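Local coordinates for methanol--corrinoid protein co-methyltransferase (Methanosarcina barkeri, PDB 2I2X) that transfers the methyl group of methanol to the cob(I)amide carried by its partner protein MtaC, a zinc-dependent step of methanogenesis, at residues I34-A46 with L333-E345. Residues are numbered along the deposited sequence; the frame is centred on the assembly and turned at random.
Sequences IGAGYTIPEINYA and LAYDCALMNTALE
Thr39 and Pro41 press onto Asn341, Cys337 and Ala334 where the barrel strand 40-43 of the TIM-barrel subunit runs antiparallel to helix segment 333-345 on the outside of the barrel, their axes 7.1 Å apart at 164°. The tight part centres on the amide of Asn341, which grips the residue leading into the strand. Its OD1 accepts two bonds: Thr39 N donates at 2.7 Å, tilted modestly from the carbonyl plane, whereas Thr39 OG1 donates from above that plane, 43° out of it. ND2 gives a weak bond to Thr39 O, so both ends of the amide are engaged and its rotation is probably fixed. With chi1 58°, Thr39 swings OG1 over the helix, 3.3 Å from Cys337 CB, and leaves CG2 against Met340 SD. Farther along the strand, Pro41 sets CB, CG and CD along one helical turn, from Leu333 to Cys337: CB meets Leu333 CB, CG faces Ala334 CB at 3.9 Å, and CD touches Cys337 SG. Glu42 turns to the other side, toward the barrel interior, where Arg123 and Thr285 hold its carboxylate. The loop end is looser and partly exposed; there Gly37 O and Leu344 CD1 stand 3.8 Å apart. Glu345, whose OE1 hydrogen-bonds to Ser8 and OE2 forms a salt bridge with Lys11, both of a neighbouring chain, is linked to Gly37 by a water that donates to Gly37 O at 2.9 Å and to Glu345 OE2 at 2.7 Å.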
ATOM      1  N   ILE A  34      22.798   4.678 -11.951  1.00 10.85           N
ATOM      2  CA  ILE A  34      21.467   5.140 -12.318  1.00  9.91           C
ATOM      3  C   ILE A  34      21.430   5.508 -13.784  1.00  9.35           C
ATOM      4  O   ILE A  34      22.258   6.297 -14.238  1.00  9.95           O
ATOM      5  CB  ILE A  34      21.041   6.333 -11.441  1.00  9.83           C
ATOM      6  CG1 ILE A  34      21.315   6.014  -9.979  1.00  7.31           C
ATOM      7  CG2 ILE A  34      19.567   6.676 -11.682  1.00  8.85           C
ATOM      8  CD1 ILE A  34      21.224   7.183  -9.062  1.00  7.42           C
ATOM      9  N   GLY A  35      20.473   4.926 -14.512  1.00  8.64           N
ATOM     10  CA  GLY A  35      20.368   5.069 -15.953  1.00  7.32           C
ATOM     11  C   GLY A  35      21.389   4.204 -16.655  1.00  7.62           C
ATOM     12  O   GLY A  35      21.693   4.412 -17.832  1.00  8.42           O
ATOM     13  N   ALA A  36      21.893   3.204 -15.942  1.00  7.36           N
ATOM     14  CA  ALA A  36      22.954   2.316 -16.431  1.00  6.71           C
ATOM     15  C   ALA A  36      22.499   0.937 -16.971  1.00  6.20           C
ATOM     16  O   ALA A  36      23.302   0.006 -17.053  1.00  6.12           O
ATOM     17  CB  ALA A  36      24.009   2.111 -15.303  1.00  6.89           C
ATOM     18  N   GLY A  37      21.245   0.781 -17.361  1.00  5.26           N
ATOM     19  CA  GLY A  37      20.825  -0.546 -17.809  1.00  4.96           C
ATOM     20  C   GLY A  37      19.985  -1.284 -16.759  1.00  5.65           C
ATOM     21  O   GLY A  37      19.827  -2.469 -16.859  1.00  5.50           O
ATOM     22  N   TYR A  38      19.471  -0.578 -15.740  1.00  5.63           N
ATOM     23  CA  TYR A  38      18.492  -1.162 -14.813  1.00  6.53           C
ATOM     24  C   TYR A  38      17.697  -0.106 -14.031  1.00  6.49           C
ATOM     25  O   TYR A  38      18.275   0.879 -13.570  1.00  6.74           O
ATOM     26  CB  TYR A  38      19.131  -2.171 -13.842  1.00  5.75           C
ATOM     27  CG  TYR A  38      20.216  -1.636 -12.933  1.00  4.29           C
ATOM     28  CD1 TYR A  38      21.562  -1.683 -13.305  1.00  2.13           C
ATOM     29  CD2 TYR A  38      19.895  -1.105 -11.694  1.00  3.20           C
ATOM     30  CE1 TYR A  38      22.567  -1.206 -12.447  1.00  2.00           C
ATOM     31  CE2 TYR A  38      20.884  -0.628 -10.822  1.00  4.00           C
ATOM     32  CZ  TYR A  38      22.220  -0.683 -11.200  1.00  4.80           C
ATOM     33  OH  TYR A  38      23.180  -0.244 -10.290  1.00  4.75           O
ATOM     34  N   THR A  39      16.393  -0.337 -13.875  1.00  5.76           N
ATOM     35  CA  THR A  39      15.561   0.538 -13.060  1.00  5.84           C
ATOM     36  C   THR A  39      15.801   0.253 -11.581  1.00  6.62           C
ATOM     37  O   THR A  39      16.162  -0.866 -11.212  1.00  7.10           O
ATOM     38  CB  THR A  39      14.070   0.359 -13.385  1.00  5.94           C
ATOM     39  OG1 THR A  39      13.696  -1.015 -13.177  1.00  5.58           O
ATOM     40  CG2 THR A  39      13.772   0.769 -14.840  1.00  2.18           C
ATOM     41  N   ILE A  40      15.614   1.260 -10.734  1.00  7.18           N
ATOM     42  CA  ILE A  40      15.857   1.109  -9.295  1.00  6.97           C
ATOM     43  C   ILE A  40      14.669   1.612  -8.486  1.00  7.48           C
ATOM     44  O   ILE A  40      14.176   2.721  -8.743  1.00  8.01           O
ATOM     45  CB  ILE A  40      17.069   1.911  -8.834  1.00  6.72           C
ATOM     46  CG1 ILE A  40      18.329   1.505  -9.591  1.00  5.67           C
ATOM     47  CG2 ILE A  40      17.305   1.706  -7.365  1.00  5.30           C
ATOM     48  CD1 ILE A  40      19.290   2.670  -9.741  1.00  5.68           C
ATOM     49  N   PRO A  41      14.204   0.809  -7.498  1.00  7.09           N
ATOM     50  CA  PRO A  41      13.128   1.342  -6.656  1.00  6.34           C
ATOM     51  C   PRO A  41      13.655   2.417  -5.718  1.00  5.90           C
ATOM     52  O   PRO A  41      14.778   2.321  -5.230  1.00  5.48           O
ATOM     53  CB  PRO A  41      12.644   0.107  -5.876  1.00  5.82           C
ATOM     54  CG  PRO A  41      13.850  -0.800  -5.819  1.00  4.99           C
ATOM     55  CD  PRO A  41      14.608  -0.557  -7.101  1.00  6.30           C
ATOM     56  N   GLU A  42      12.829   3.429  -5.466  1.00  6.51           N
ATOM     57  CA  GLU A  42      13.171   4.541  -4.574  1.00  6.81           C
ATOM     58  C   GLU A  42      12.036   4.678  -3.562  1.00  7.20           C
ATOM     59  O   GLU A  42      10.922   5.102  -3.906  1.00  7.70           O
ATOM     60  CB  GLU A  42      13.373   5.848  -5.369  1.00  5.73           C
ATOM     61  CG  GLU A  42      13.698   7.125  -4.512  1.00  8.15           C
ATOM     62  CD  GLU A  42      14.491   8.262  -5.281  1.00 12.68           C
ATOM     63  OE1 GLU A  42      14.373   8.431  -6.531  1.00 11.96           O
ATOM     64  OE2 GLU A  42      15.267   8.988  -4.622  1.00 12.48           O
ATOM     65  N   ILE A  43      12.304   4.321  -2.315  1.00  7.40           N
ATOM     66  CA  ILE A  43      11.246   4.329  -1.311  1.00  8.49           C
ATOM     67  C   ILE A  43      11.228   5.647  -0.513  1.00  9.41           C
ATOM     68  O   ILE A  43      12.280   6.164  -0.107  1.00  8.92           O
ATOM     69  CB  ILE A  43      11.321   3.072  -0.379  1.00  8.06           C
ATOM     70  CG1 ILE A  43      10.147   3.026   0.609  1.00  7.31           C
ATOM     71  CG2 ILE A  43      12.690   3.009   0.331  1.00  7.07           C
ATOM     72  CD1 ILE A  43       8.776   2.628   0.009  1.00  5.06           C
ATOM     73  N   ASN A  44      10.014   6.164  -0.312  1.00 10.08           N
ATOM     74  CA  ASN A  44       9.762   7.396   0.429  1.00 11.10           C
ATOM     75  C   ASN A  44       8.910   7.092   1.643  1.00 11.66           C
ATOM     76  O   ASN A  44       8.341   6.000   1.727  1.00 11.30           O
ATOM     77  CB  ASN A  44       9.090   8.424  -0.460  1.00 11.09           C
ATOM     78  CG  ASN A  44      10.100   9.249  -1.226  1.00 13.29           C
ATOM     79  OD1 ASN A  44      10.634  10.229  -0.702  1.00 15.97           O
ATOM     80  ND2 ASN A  44      10.404   8.835  -2.451  1.00 12.21           N
ATOM     81  N   TYR A  45       8.852   8.037   2.582  1.00 11.98           N
ATOM     82  CA  TYR A  45       8.298   7.796   3.927  1.00 13.02           C
ATOM     83  C   TYR A  45       8.233   9.107   4.704  1.00 13.83           C
ATOM     84  O   TYR A  45       9.012  10.005   4.439  1.00 14.44           O
ATOM     85  CB  TYR A  45       9.173   6.810   4.717  1.00 12.26           C
ATOM     86  CG  TYR A  45      10.663   6.993   4.452  1.00 11.42           C
ATOM     87  CD1 TYR A  45      11.411   7.918   5.157  1.00  8.96           C
ATOM     88  CD2 TYR A  45      11.309   6.232   3.486  1.00  8.68           C
ATOM     89  CE1 TYR A  45      12.774   8.074   4.890  1.00 10.24           C
ATOM     90  CE2 TYR A  45      12.639   6.383   3.222  1.00  8.48           C
ATOM     91  CZ  TYR A  45      13.372   7.298   3.920  1.00  8.82           C
ATOM     92  OH  TYR A  45      14.707   7.424   3.632  1.00  9.21           O
ATOM     93  N   ALA A  46       7.289   9.200   5.641  1.00 14.43           N
ATOM     94  CA  ALA A  46       7.161  10.316   6.581  1.00 14.87           C
ATOM     95  C   ALA A  46       7.046   9.685   7.983  1.00 15.72           C
ATOM     96  O   ALA A  46       6.253   8.755   8.186  1.00 15.73           O
ATOM     97  CB  ALA A  46       5.917  11.156   6.277  1.00 13.90           C
ATOM     98  N   LEU A 333       7.424  -1.684  -5.364  1.00  5.60           N
ATOM     99  CA  LEU A 333       8.323  -0.933  -6.218  1.00  5.74           C
ATOM    100  C   LEU A 333       9.402  -1.831  -6.794  1.00  6.25           C
ATOM    101  O   LEU A 333       9.632  -1.852  -8.016  1.00  6.98           O
ATOM    102  CB  LEU A 333       9.003   0.226  -5.458  1.00  5.60           C
ATOM    103  CG  LEU A 333       8.122   1.345  -4.926  1.00  3.48           C
ATOM    104  CD1 LEU A 333       8.869   2.157  -3.974  1.00  2.60           C
ATOM    105  CD2 LEU A 333       7.526   2.210  -6.055  1.00  5.08           C
ATOM    106  N   ALA A 334      10.054  -2.596  -5.927  1.00  5.88           N
ATOM    107  CA  ALA A 334      11.150  -3.435  -6.394  1.00  6.26           C
ATOM    108  C   ALA A 334      10.674  -4.480  -7.404  1.00  6.34           C
ATOM    109  O   ALA A 334      11.403  -4.834  -8.336  1.00  6.60           O
ATOM    110  CB  ALA A 334      11.863  -4.089  -5.236  1.00  5.67           C
ATOM    111  N   TYR A 335       9.453  -4.965  -7.231  1.00  5.84           N
ATOM    112  CA  TYR A 335       8.937  -5.927  -8.176  1.00  6.16           C
ATOM    113  C   TYR A 335       8.611  -5.249  -9.511  1.00  6.06           C
ATOM    114  O   TYR A 335       8.858  -5.814 -10.574  1.00  5.57           O
ATOM    115  CB  TYR A 335       7.708  -6.629  -7.590  1.00  6.36           C
ATOM    116  CG  TYR A 335       7.981  -7.941  -6.878  1.00  6.88           C
ATOM    117  CD1 TYR A 335       8.614  -9.003  -7.539  1.00  6.67           C
ATOM    118  CD2 TYR A 335       7.574  -8.139  -5.562  1.00  6.52           C
ATOM    119  CE1 TYR A 335       8.850 -10.216  -6.911  1.00  4.34           C
ATOM    120  CE2 TYR A 335       7.812  -9.352  -4.918  1.00  6.36           C
ATOM    121  CZ  TYR A 335       8.460 -10.391  -5.593  1.00  6.44           C
ATOM    122  OH  TYR A 335       8.659 -11.622  -4.964  1.00  3.91           O
ATOM    123  N   ASP A 336       8.052  -4.033  -9.455  1.00  6.66           N
ATOM    124  CA  ASP A 336       7.791  -3.251 -10.672  1.00  5.99           C
ATOM    125  C   ASP A 336       9.110  -3.094 -11.399  1.00  5.46           C
ATOM    126  O   ASP A 336       9.159  -3.233 -12.614  1.00  5.30           O
ATOM    127  CB  ASP A 336       7.202  -1.862 -10.367  1.00  5.88           C
ATOM    128  CG  ASP A 336       5.767  -1.919  -9.895  1.00  6.70           C
ATOM    129  OD1 ASP A 336       5.072  -2.890 -10.226  1.00  9.21           O
ATOM    130  OD2 ASP A 336       5.328  -1.003  -9.167  1.00  9.02           O
ATOM    131  N   CYS A 337      10.182  -2.819 -10.652  1.00  4.71           N
ATOM    132  CA  CYS A 337      11.489  -2.706 -11.272  1.00  4.78           C
ATOM    133  C   CYS A 337      11.941  -4.034 -11.858  1.00  4.23           C
ATOM    134  O   CYS A 337      12.509  -4.057 -12.954  1.00  4.45           O
ATOM    135  CB  CYS A 337      12.536  -2.108 -10.323  1.00  4.70           C
ATOM    136  SG  CYS A 337      12.288  -0.283  -9.952  1.00  8.12           S
ATOM    137  N   ALA A 338      11.671  -5.144 -11.172  1.00  4.23           N
ATOM    138  CA  ALA A 338      12.158  -6.433 -11.646  1.00  4.67           C
ATOM    139  C   ALA A 338      11.569  -6.804 -13.034  1.00  4.65           C
ATOM    140  O   ALA A 338      12.267  -7.364 -13.894  1.00  4.96           O
ATOM    141  CB  ALA A 338      11.935  -7.549 -10.595  1.00  4.65           C
ATOM    142  N   LEU A 339      10.322  -6.424 -13.261  1.00  4.57           N
ATOM    143  CA  LEU A 339       9.629  -6.630 -14.533  1.00  4.89           C
ATOM    144  C   LEU A 339      10.330  -5.839 -15.609  1.00  5.36           C
ATOM    145  O   LEU A 339      10.664  -6.347 -16.706  1.00  5.74           O
ATOM    146  CB  LEU A 339       8.155  -6.178 -14.419  1.00  4.30           C
ATOM    147  CG  LEU A 339       7.304  -6.424 -15.667  1.00  6.02           C
ATOM    148  CD1 LEU A 339       7.164  -7.944 -15.940  1.00  5.60           C
ATOM    149  CD2 LEU A 339       5.925  -5.703 -15.596  1.00  3.53           C
ATOM    150  N   MET A 340      10.588  -4.579 -15.291  1.00  5.80           N
ATOM    151  CA  MET A 340      11.241  -3.712 -16.246  1.00  5.65           C
ATOM    152  C   MET A 340      12.619  -4.288 -16.531  1.00  5.98           C
ATOM    153  O   MET A 340      12.983  -4.407 -17.692  1.00  6.76           O
ATOM    154  CB  MET A 340      11.287  -2.264 -15.750  1.00  5.77           C
ATOM    155  CG  MET A 340       9.964  -1.493 -15.984  1.00  4.61           C
ATOM    156  SD  MET A 340      10.063   0.234 -15.436  1.00  5.41           S
ATOM    157  CE  MET A 340      10.011   0.076 -13.640  1.00  2.15           C
ATOM    158  N   ASN A 341      13.365  -4.700 -15.499  1.00  5.38           N
ATOM    159  CA  ASN A 341      14.740  -5.123 -15.732  1.00  5.43           C
ATOM    160  C   ASN A 341      14.826  -6.389 -16.541  1.00  5.68           C
ATOM    161  O   ASN A 341      15.782  -6.558 -17.281  1.00  6.05           O
ATOM    162  CB  ASN A 341      15.551  -5.222 -14.441  1.00  5.01           C
ATOM    163  CG  ASN A 341      15.668  -3.885 -13.711  1.00  7.38           C
ATOM    164  OD1 ASN A 341      15.442  -2.791 -14.301  1.00  8.57           O
ATOM    165  ND2 ASN A 341      16.055  -3.950 -12.423  1.00  4.87           N
ATOM    166  N   THR A 342      13.819  -7.268 -16.415  1.00  6.03           N
ATOM    167  CA  THR A 342      13.714  -8.501 -17.218  1.00  5.36           C
ATOM    168  C   THR A 342      13.481  -8.181 -18.710  1.00  5.77           C
ATOM    169  O   THR A 342      13.968  -8.893 -19.602  1.00  6.30           O
ATOM    170  CB  THR A 342      12.528  -9.395 -16.692  1.00  5.01           C
ATOM    171  OG1 THR A 342      12.753  -9.745 -15.330  1.00  3.99           O
ATOM    172  CG2 THR A 342      12.364 -10.682 -17.498  1.00  3.15           C
ATOM    173  N   ALA A 343      12.677  -7.146 -18.961  1.00  5.67           N
ATOM    174  CA  ALA A 343      12.434  -6.613 -20.301  1.00  5.57           C
ATOM    175  C   ALA A 343      13.749  -6.161 -20.918  1.00  5.39           C
ATOM    176  O   ALA A 343      14.067  -6.493 -22.074  1.00  6.27           O
ATOM    177  CB  ALA A 343      11.440  -5.458 -20.244  1.00  4.70           C
ATOM    178  N   LEU A 344      14.535  -5.437 -20.144  1.00  4.79           N
ATOM    179  CA  LEU A 344      15.809  -4.971 -20.639  1.00  5.29           C
ATOM    180  C   LEU A 344      16.718  -6.158 -20.974  1.00  5.73           C
ATOM    181  O   LEU A 344      17.297  -6.236 -22.058  1.00  5.83           O
ATOM    182  CB  LEU A 344      16.473  -4.032 -19.627  1.00  4.38           C
ATOM    183  CG  LEU A 344      15.893  -2.621 -19.521  1.00  5.30           C
ATOM    184  CD1 LEU A 344      16.229  -2.048 -18.133  1.00  6.46           C
ATOM    185  CD2 LEU A 344      16.403  -1.648 -20.676  1.00  3.61           C
ATOM    186  N   GLU A 345      16.815  -7.099 -20.049  1.00  5.96           N
ATOM    187  CA  GLU A 345      17.731  -8.202 -20.203  1.00  6.62           C
ATOM    188  C   GLU A 345      17.394  -9.053 -21.442  1.00  6.66           C
ATOM    189  O   GLU A 345      18.273  -9.649 -22.068  1.00  6.66           O
ATOM    190  CB  GLU A 345      17.746  -9.023 -18.906  1.00  6.68           C
ATOM    191  CG  GLU A 345      18.323  -8.220 -17.739  1.00  7.97           C
ATOM    192  CD  GLU A 345      19.742  -7.688 -18.023  1.00 10.21           C
ATOM    193  OE1 GLU A 345      20.574  -8.400 -18.645  1.00 10.64           O
ATOM    194  OE2 GLU A 345      20.039  -6.570 -17.590  1.00 11.67           O
TER
HETATM  195  O   HOH W   1      18.720  -4.939 -15.817  1.00 10.92           O